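Local structure of putative peptidyl-arginine deiminase (Chlorobium tepidum, 1XKN) at residues A[15-20]-A[52-57]. The protein probably acts as a hydrolase that deiminates agmatine or protein arginine. Sequence-based numbering, arbitrary orientation.
Sequences HASTWL and TVNINV
Two neighbouring parallel strands of a beta-alpha-beta unit meet where Thr-18 and Leu-20 of segment 15-20 bond to the backbone of segment 52-57. The strand axes pass 4.7 Å apart with their N-to-C directions 22° from each other. Thr-18 N donates to Thr-52 O and Thr-18 O accepts from Asn-54 N; two residues on, Leu-20 N reaches Asn-54 O at 2.9 Å and Leu-20 O receives Asn-56 N at 2.8 Å. Thr-18 and Leu-20 each bond, through N and O, to two residues two positions apart on the other strand, the pattern of parallel pairing.

On the face carrying Ser-17, Trp-19 and Asn-54, the Asn-54 CB lies over the centre of the six-membered ring of Trp-19 in a CH-pi contact, with ring and amide planes 30° apart. Trp-19 CG stands anti to its own carbonyl carbon (chi1 -77°), beside the backbone N, and the indole beyond it extends across Asn-54. At the ring edge, in its plane, Asn-56 OD1 comes to 3.2 Å from Trp-19 CZ3; this buried oxygen has no hydrogen-bond partner in the model, whereas Asn-56 ND2 bonds to Ser-21 OG. Ser-17 OG lies 2.9 Å from Asn-54 OD1 but has its stronger partner in Glu-344 OE2.

On the other face, Leu-20 CD1 meets Val-53 CG1 at 3.8 Å and both residues touch Leu-47 of helix 36-50; Thr-18, also on this face, bonds through OG1 to Glu-51 and Tyr-290. Beside Thr-52, one water donates to Ala-16 O at 2.7 Å and accepts from Thr-52 N, bridging the two segments. Ala-16 and Ser-17 together face Glu-344 in a classic beta bulge on the antiparallel side. Parallel strands 15-21 and 52-57, joined through a helix packed on one sheet face, form a beta-alpha-beta crossover.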
ATOM      1  N   HIS A  15      -9.394   0.599  11.160  1.00  4.62           N
ATOM      2  CA  HIS A  15      -8.047   1.100  11.427  1.00  3.66           C
ATOM      3  C   HIS A  15      -7.946   1.909  12.706  1.00  5.06           C
ATOM      4  O   HIS A  15      -8.875   2.629  13.081  1.00  6.20           O
ATOM      5  CB  HIS A  15      -7.570   2.032  10.316  1.00  2.85           C
ATOM      6  CG  HIS A  15      -7.486   1.400   8.969  1.00  4.86           C
ATOM      7  ND1 HIS A  15      -7.343   2.146   7.820  1.00  5.80           N
ATOM      8  CD2 HIS A  15      -7.519   0.104   8.580  1.00  4.53           C
ATOM      9  CE1 HIS A  15      -7.295   1.336   6.777  1.00  3.69           C
ATOM     10  NE2 HIS A  15      -7.399   0.092   7.210  1.00  5.67           N
ATOM     11  N   ALA A  16      -6.795   1.802  13.355  1.00  4.90           N
ATOM     12  CA  ALA A  16      -6.519   2.579  14.548  1.00  4.50           C
ATOM     13  C   ALA A  16      -5.937   3.880  14.002  1.00  3.42           C
ATOM     14  O   ALA A  16      -6.140   4.955  14.567  1.00  5.23           O
ATOM     15  CB  ALA A  16      -5.490   1.865  15.425  1.00  5.36           C
ATOM     16  N   SER A  17      -5.212   3.767  12.890  1.00  3.68           N
ATOM     17  CA  SER A  17      -4.588   4.924  12.247  1.00  2.88           C
ATOM     18  C   SER A  17      -4.060   4.557  10.867  1.00  3.46           C
ATOM     19  O   SER A  17      -4.186   3.417  10.418  1.00  2.72           O
ATOM     20  CB  SER A  17      -3.392   5.403  13.072  1.00  2.64           C
ATOM     21  OG  SER A  17      -2.261   4.567  12.837  1.00  4.84           O
ATOM     22  N   THR A  18      -3.474   5.549  10.204  1.00  2.95           N
ATOM     23  CA  THR A  18      -2.825   5.359   8.914  1.00  2.34           C
ATOM     24  C   THR A  18      -1.463   6.014   9.085  1.00  3.14           C
ATOM     25  O   THR A  18      -1.358   7.098   9.665  1.00  3.98           O
ATOM     26  CB  THR A  18      -3.543   6.068   7.750  1.00  1.47           C
ATOM     27  OG1 THR A  18      -4.817   5.454   7.518  1.00  4.47           O
ATOM     28  CG2 THR A  18      -2.701   5.960   6.471  1.00  3.80           C
ATOM     29  N   TRP A  19      -0.427   5.343   8.599  1.00  2.03           N
ATOM     30  CA  TRP A  19       0.927   5.868   8.687  1.00  3.13           C
ATOM     31  C   TRP A  19       1.416   6.456   7.375  1.00  3.23           C
ATOM     32  O   TRP A  19       1.066   5.980   6.294  1.00  4.05           O
ATOM     33  CB  TRP A  19       1.903   4.776   9.122  1.00  2.29           C
ATOM     34  CG  TRP A  19       1.834   4.485  10.578  1.00  2.74           C
ATOM     35  CD1 TRP A  19       0.907   3.721  11.218  1.00  5.07           C
ATOM     36  CD2 TRP A  19       2.692   5.017  11.594  1.00  4.14           C
ATOM     37  NE1 TRP A  19       1.129   3.746  12.576  1.00  5.94           N
ATOM     38  CE2 TRP A  19       2.220   4.535  12.832  1.00  4.32           C
ATOM     39  CE3 TRP A  19       3.811   5.861  11.577  1.00  4.42           C
ATOM     40  CZ2 TRP A  19       2.828   4.865  14.046  1.00  4.05           C
ATOM     41  CZ3 TRP A  19       4.418   6.191  12.787  1.00  5.04           C
ATOM     42  CH2 TRP A  19       3.920   5.692  14.005  1.00  4.38           C
ATOM     43  N   LEU A  20       2.239   7.493   7.495  1.00  4.58           N
ATOM     44  CA  LEU A  20       2.833   8.183   6.360  1.00  4.69           C
ATOM     45  C   LEU A  20       4.268   8.540   6.720  1.00  6.63           C
ATOM     46  O   LEU A  20       4.602   8.685   7.896  1.00  8.24           O
ATOM     47  CB  LEU A  20       2.089   9.488   6.067  1.00  6.00           C
ATOM     48  CG  LEU A  20       0.598   9.451   5.742  1.00  7.23           C
ATOM     49  CD1 LEU A  20       0.078  10.879   5.631  1.00  8.37           C
ATOM     50  CD2 LEU A  20       0.376   8.694   4.443  1.00  7.18           C
ATOM     51  N   THR A  52      -6.907   8.623  12.911  1.00  3.79           N
ATOM     52  CA  THR A  52      -5.630   9.162  13.359  1.00  3.86           C
ATOM     53  C   THR A  52      -4.615   8.997  12.236  1.00  3.81           C
ATOM     54  O   THR A  52      -4.620   7.988  11.522  1.00  4.23           O
ATOM     55  CB  THR A  52      -5.114   8.394  14.592  1.00  4.11           C
ATOM     56  OG1 THR A  52      -6.054   8.524  15.666  1.00  6.36           O
ATOM     57  CG2 THR A  52      -3.761   8.938  15.032  1.00  5.44           C
ATOM     58  N   VAL A  53      -3.753   9.995  12.081  1.00  3.66           N
ATOM     59  CA  VAL A  53      -2.716   9.966  11.057  1.00  4.39           C
ATOM     60  C   VAL A  53      -1.363  10.102  11.750  1.00  4.83           C
ATOM     61  O   VAL A  53      -1.085  11.109  12.399  1.00  5.80           O
ATOM     62  CB  VAL A  53      -2.880  11.131  10.054  1.00  3.88           C
ATOM     63  CG1 VAL A  53      -1.873  10.994   8.927  1.00  3.43           C
ATOM     64  CG2 VAL A  53      -4.302  11.151   9.510  1.00  4.81           C
ATOM     65  N   ASN A  54      -0.536   9.067  11.629  1.00  4.93           N
ATOM     66  CA  ASN A  54       0.794   9.065  12.225  1.00  4.76           C
ATOM     67  C   ASN A  54       1.789   9.384  11.121  1.00  5.70           C
ATOM     68  O   ASN A  54       1.878   8.655  10.134  1.00  4.84           O
ATOM     69  CB  ASN A  54       1.096   7.694  12.836  1.00  3.97           C
ATOM     70  CG  ASN A  54       0.259   7.409  14.069  1.00  3.38           C
ATOM     71  OD1 ASN A  54      -0.510   6.446  14.111  1.00  6.09           O
ATOM     72  ND2 ASN A  54       0.408   8.248  15.082  1.00  2.76           N
ATOM     73  N   ILE A  55       2.536  10.472  11.290  1.00  4.33           N
ATOM     74  CA  ILE A  55       3.491  10.899  10.272  1.00  4.50           C
ATOM     75  C   ILE A  55       4.939  10.880  10.740  1.00  4.37           C
ATOM     76  O   ILE A  55       5.274  11.447  11.781  1.00  7.16           O
ATOM     77  CB  ILE A  55       3.159  12.327   9.784  1.00  4.12           C
ATOM     78  CG1 ILE A  55       1.709  12.374   9.288  1.00  4.46           C
ATOM     79  CG2 ILE A  55       4.132  12.745   8.684  1.00  4.06           C
ATOM     80  CD1 ILE A  55       1.276  13.723   8.760  1.00  4.70           C
ATOM     81  N   ASN A  56       5.800  10.233   9.958  1.00  5.47           N
ATOM     82  CA  ASN A  56       7.216  10.163  10.283  1.00  4.95           C
ATOM     83  C   ASN A  56       7.936  11.369   9.692  1.00  5.24           C
ATOM     84  O   ASN A  56       7.803  11.662   8.502  1.00  5.23           O
ATOM     85  CB  ASN A  56       7.855   8.890   9.717  1.00  3.77           C
ATOM     86  CG  ASN A  56       7.269   7.629  10.298  1.00  7.31           C
ATOM     87  OD1 ASN A  56       7.083   7.518  11.508  1.00  7.10           O
ATOM     88  ND2 ASN A  56       6.998   6.656   9.437  1.00  9.46           N
ATOM     89  N   VAL A  57       8.687  12.068  10.535  1.00  3.50           N
ATOM     90  CA  VAL A  57       9.459  13.227  10.105  1.00  3.39           C
ATOM     91  C   VAL A  57      10.864  13.091  10.681  1.00  4.21           C
ATOM     92  O   VAL A  57      11.067  12.405  11.684  1.00  4.70           O
ATOM     93  CB  VAL A  57       8.829  14.551  10.588  1.00  4.01           C
ATOM     94  CG1 VAL A  57       7.504  14.786   9.875  1.00  3.55           C
ATOM     95  CG2 VAL A  57       8.618  14.510  12.094  1.00  6.17           C
TER
HETATM   96  O   HOH W   1      -8.241   6.559  14.767  1.00  9.73           O
HETATM   97  O   HOH W   2      -5.103   5.890  17.219  1.00 20.25           O